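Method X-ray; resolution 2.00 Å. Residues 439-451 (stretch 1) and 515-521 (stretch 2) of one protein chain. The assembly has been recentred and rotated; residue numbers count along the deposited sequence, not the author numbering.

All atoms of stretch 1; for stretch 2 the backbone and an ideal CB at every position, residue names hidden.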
# COMPACT_ATOMS: atom_id res chain seq x y z
N LEU A 439 26.09 -4.15 -0.19
CA LEU A 439 24.84 -3.68 -0.82
C LEU A 439 25.08 -2.60 -1.88
O LEU A 439 24.29 -2.46 -2.81
CB LEU A 439 23.88 -3.11 0.24
CG LEU A 439 23.50 -4.02 1.41
CD1 LEU A 439 22.62 -3.24 2.39
CD2 LEU A 439 22.81 -5.29 0.92
N LEU A 440 26.16 -1.84 -1.73
CA LEU A 440 26.44 -0.73 -2.63
C LEU A 440 26.92 -1.23 -3.99
O LEU A 440 27.91 -1.96 -4.07
CB LEU A 440 27.49 0.19 -2.02
CG LEU A 440 27.79 1.49 -2.75
CD1 LEU A 440 26.53 2.34 -2.89
CD2 LEU A 440 28.88 2.25 -2.00
N LEU A 441 26.23 -0.83 -5.06
CA LEU A 441 26.66 -1.15 -6.42
C LEU A 441 27.61 -0.06 -6.89
O LEU A 441 27.20 0.94 -7.47
CB LEU A 441 25.47 -1.28 -7.38
CG LEU A 441 25.84 -1.85 -8.75
CD1 LEU A 441 26.14 -3.35 -8.66
CD2 LEU A 441 24.75 -1.58 -9.77
N ASP A 442 28.90 -0.27 -6.63
CA ASP A 442 29.92 0.74 -6.91
C ASP A 442 30.66 0.48 -8.23
O ASP A 442 31.61 1.20 -8.55
CB ASP A 442 30.92 0.82 -5.74
CG ASP A 442 31.67 -0.48 -5.51
OD1 ASP A 442 31.37 -1.48 -6.19
OD2 ASP A 442 32.57 -0.50 -4.64
N LYS A 443 30.22 -0.53 -8.98
CA LYS A 443 30.84 -0.93 -10.25
C LYS A 443 29.80 -1.52 -11.20
O LYS A 443 28.82 -2.12 -10.75
CB LYS A 443 31.90 -2.00 -10.00
CG LYS A 443 33.28 -1.48 -9.66
CD LYS A 443 34.33 -2.61 -9.70
CE LYS A 443 34.34 -3.33 -11.05
NZ LYS A 443 35.62 -4.04 -11.32
N PRO A 444 30.02 -1.40 -12.53
CA PRO A 444 29.16 -2.09 -13.49
C PRO A 444 29.23 -3.61 -13.33
O PRO A 444 30.26 -4.13 -12.93
CB PRO A 444 29.73 -1.68 -14.85
CG PRO A 444 30.50 -0.44 -14.59
CD PRO A 444 31.04 -0.57 -13.21
N ILE A 445 28.13 -4.30 -13.64
CA ILE A 445 28.09 -5.77 -13.55
C ILE A 445 28.42 -6.41 -14.90
O ILE A 445 28.44 -5.73 -15.93
CB ILE A 445 26.72 -6.28 -13.04
CG1 ILE A 445 25.59 -6.01 -14.05
CG2 ILE A 445 26.40 -5.64 -11.69
CD1 ILE A 445 24.31 -6.73 -13.72
N ASP A 446 28.68 -7.72 -14.88
CA ASP A 446 29.04 -8.44 -16.09
C ASP A 446 27.90 -8.44 -17.11
O ASP A 446 26.73 -8.62 -16.76
CB ASP A 446 29.44 -9.89 -15.77
CG ASP A 446 30.35 -10.47 -16.83
OD1 ASP A 446 31.51 -10.03 -16.89
OD2 ASP A 446 29.90 -11.35 -17.59
N GLY A 447 28.26 -8.23 -18.37
CA GLY A 447 27.29 -8.18 -19.47
C GLY A 447 26.69 -6.80 -19.70
O GLY A 447 26.00 -6.58 -20.70
N HIS A 448 26.94 -5.86 -18.78
CA HIS A 448 26.32 -4.54 -18.84
C HIS A 448 27.33 -3.41 -18.62
O HIS A 448 27.24 -2.66 -17.64
CB HIS A 448 25.17 -4.46 -17.83
CG HIS A 448 24.05 -5.41 -18.15
ND1 HIS A 448 23.00 -5.07 -18.96
CD2 HIS A 448 23.85 -6.70 -17.79
CE1 HIS A 448 22.18 -6.10 -19.08
NE2 HIS A 448 22.68 -7.10 -18.38
N PRO A 449 28.29 -3.28 -19.55
CA PRO A 449 29.22 -2.17 -19.46
C PRO A 449 28.53 -0.85 -19.80
O PRO A 449 27.45 -0.85 -20.41
CB PRO A 449 30.27 -2.51 -20.52
CG PRO A 449 29.54 -3.32 -21.52
CD PRO A 449 28.49 -4.08 -20.77
N LEU A 450 29.14 0.26 -19.39
CA LEU A 450 28.58 1.59 -19.63
C LEU A 450 29.03 2.10 -21.00
O LEU A 450 29.83 3.03 -21.11
CB LEU A 450 29.01 2.55 -18.52
CG LEU A 450 28.66 2.14 -17.09
CD1 LEU A 450 29.27 3.12 -16.09
CD2 LEU A 450 27.14 2.05 -16.89
N LYS A 451 28.49 1.48 -22.05
CA LYS A 451 28.76 1.87 -23.43
C LYS A 451 27.43 2.10 -24.13
O LYS A 451 26.42 1.56 -23.70
CB LYS A 451 29.55 0.78 -24.15
CG LYS A 451 30.98 0.58 -23.63
CD LYS A 451 31.67 -0.56 -24.35
CE LYS A 451 33.12 -0.70 -23.90
NZ LYS A 451 33.81 -1.82 -24.61
N UNK A 515 31.43 10.70 -7.55
CA UNK A 515 31.36 10.32 -8.96
C UNK A 515 31.60 8.81 -9.15
O UNK A 515 30.88 8.16 -9.89
CB UNK A 515 32.38 11.12 -9.77
N UNK A 516 32.60 8.28 -8.44
CA UNK A 516 33.00 6.87 -8.54
C UNK A 516 31.90 5.87 -8.21
O UNK A 516 31.92 4.74 -8.69
CB UNK A 516 34.19 6.61 -7.61
N UNK A 517 30.93 6.28 -7.39
CA UNK A 517 29.84 5.39 -6.99
C UNK A 517 28.69 5.35 -8.01
O UNK A 517 27.79 4.52 -7.89
CB UNK A 517 29.30 5.83 -5.63
N UNK A 518 28.72 6.24 -9.01
CA UNK A 518 27.64 6.34 -9.99
C UNK A 518 27.95 5.48 -11.21
O UNK A 518 29.09 5.45 -11.68
CB UNK A 518 27.42 7.80 -10.41
N UNK A 519 26.94 4.77 -11.70
CA UNK A 519 27.11 3.94 -12.89
C UNK A 519 25.86 3.91 -13.77
O UNK A 519 25.81 4.60 -14.78
CB UNK A 519 27.48 2.51 -12.48
N UNK A 520 24.85 3.13 -13.38
CA UNK A 520 23.68 2.92 -14.24
C UNK A 520 22.65 4.03 -14.16
O UNK A 520 21.81 4.16 -15.05
CB UNK A 520 23.01 1.59 -13.88
N UNK A 521 22.70 4.83 -13.09
CA UNK A 521 21.72 5.88 -12.90
C UNK A 521 22.43 7.22 -12.90
O UNK A 521 22.53 7.88 -11.86
CB UNK A 521 20.93 5.68 -11.60

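Position 515 lies out of reach of stretch 1, with nothing of it within 5.5 Å of the ideal CB, so the visible atoms set no preference. The backbone here opens a type I turn that closes at position 518. The deposited residue is S515, whose OG is hydrogen-bonded elsewhere in the structure.

At position 516, the second residue of the turn, CA-to-CB points sideways and the CB again meets nothing of stretch 1 within 5.5 Å. Stretch 1 sets little preference; many residues, small or larger, would be tolerated. It is A516, which approaches stretch 1 through its backbone: its O lies 3.6 Å from D442 O.

Position 517 is nearer, its CA 4.7 Å from the CA of D442. The bond to CB runs sideways, yet the ideal CB is 5.1 Å from L440 CD2 and 5.3 Å from D442 CB, so a side chain of moderate length could turn back onto a leucine methyl. Leucine, isoleucine or methionine would all suit such an apolar neighbour. The residue is L517, in the m, t rotamer, which brings its CD2 within 3.9 Å of L440 CD2 and 4.0 Å of D442 CB. Its backbone also takes part: water 1 links two carbonyls that could not bond directly, its O 2.7 Å from L517 O and 2.8 Å from L441 O.

Position 518 ends the turn, its N donating to S515 O at 3.0 Å. CA-to-CB points away from stretch 1, which therefore says little about the choice; V518 is found here.

Position 519 points toward stretch 1. Its ideal CB is 4.1 Å from L450 CD1, 4.7 Å from P444 N and 4.8 Å from K443 C. The carbonyl O of L441 lies 5.3 Å from the ideal CB, too far for a hydroxyl one bond away. A donor two or three bonds past CB is favoured, so asparagine or perhaps glutamine or histidine would suit. The deposited N519 donates from ND2 to L441 O at 3.0 Å, with a nearly straight N-H...O angle of 166°. The other end of the amide is engaged too: N519 OD1 accepts from the N of position 520 at 2.8 Å, which helps fix the side chain.

At position 520 CA-to-CB is sideways, with L450 CD2 5.1 Å and L441 CD2 5.5 Å from the ideal CB. Farther out lie the NH of I445, which has no backbone partner within stretch 1, and the carbonyl of H448. A long, flat apolar side chain with a polar tip would satisfy both zones, making tyrosine the natural candidate, though phenylalanine could use the apolar part. Y520 places its CD2 3.7 Å from L441 CD2 and its CD1 3.7 Å from L450 CD2. Its OH accepts from I445 N (2.8 Å) and donates to H448 O (2.5 Å), thereby joining the first and last residues of the type II turn.

Position 521 is out of reach and unconstrained by stretch 1; it is I521.

Stretch 2, residues 515-521: SALVNYI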
# COMPACT_ATOMS: atom_id res chain seq x y z
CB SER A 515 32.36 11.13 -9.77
OG SER A 515 32.18 10.94 -11.16
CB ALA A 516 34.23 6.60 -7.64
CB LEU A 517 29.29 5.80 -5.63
CG LEU A 517 30.32 5.91 -4.49
CD1 LEU A 517 29.64 6.38 -3.23
CD2 LEU A 517 31.05 4.58 -4.26
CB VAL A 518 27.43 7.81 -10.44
CG1 VAL A 518 26.26 7.92 -11.41
CG2 VAL A 518 27.20 8.71 -9.22
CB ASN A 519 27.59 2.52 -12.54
CG ASN A 519 26.99 2.00 -11.24
OD1 ASN A 519 25.79 1.77 -11.16
ND2 ASN A 519 27.83 1.79 -10.23
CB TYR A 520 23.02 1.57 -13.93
CG TYR A 520 23.92 0.41 -14.27
CD1 TYR A 520 24.22 0.12 -15.60
CD2 TYR A 520 24.49 -0.37 -13.27
CE1 TYR A 520 25.06 -0.92 -15.92
CE2 TYR A 520 25.32 -1.42 -13.58
CZ TYR A 520 25.61 -1.69 -14.91
OH TYR A 520 26.45 -2.74 -15.23
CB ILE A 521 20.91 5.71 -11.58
CG1 ILE A 521 20.54 4.24 -11.34
CG2 ILE A 521 19.66 6.58 -11.62
CD1 ILE A 521 19.64 3.63 -12.39
O HOH W 1 25.51 3.10 -8.01
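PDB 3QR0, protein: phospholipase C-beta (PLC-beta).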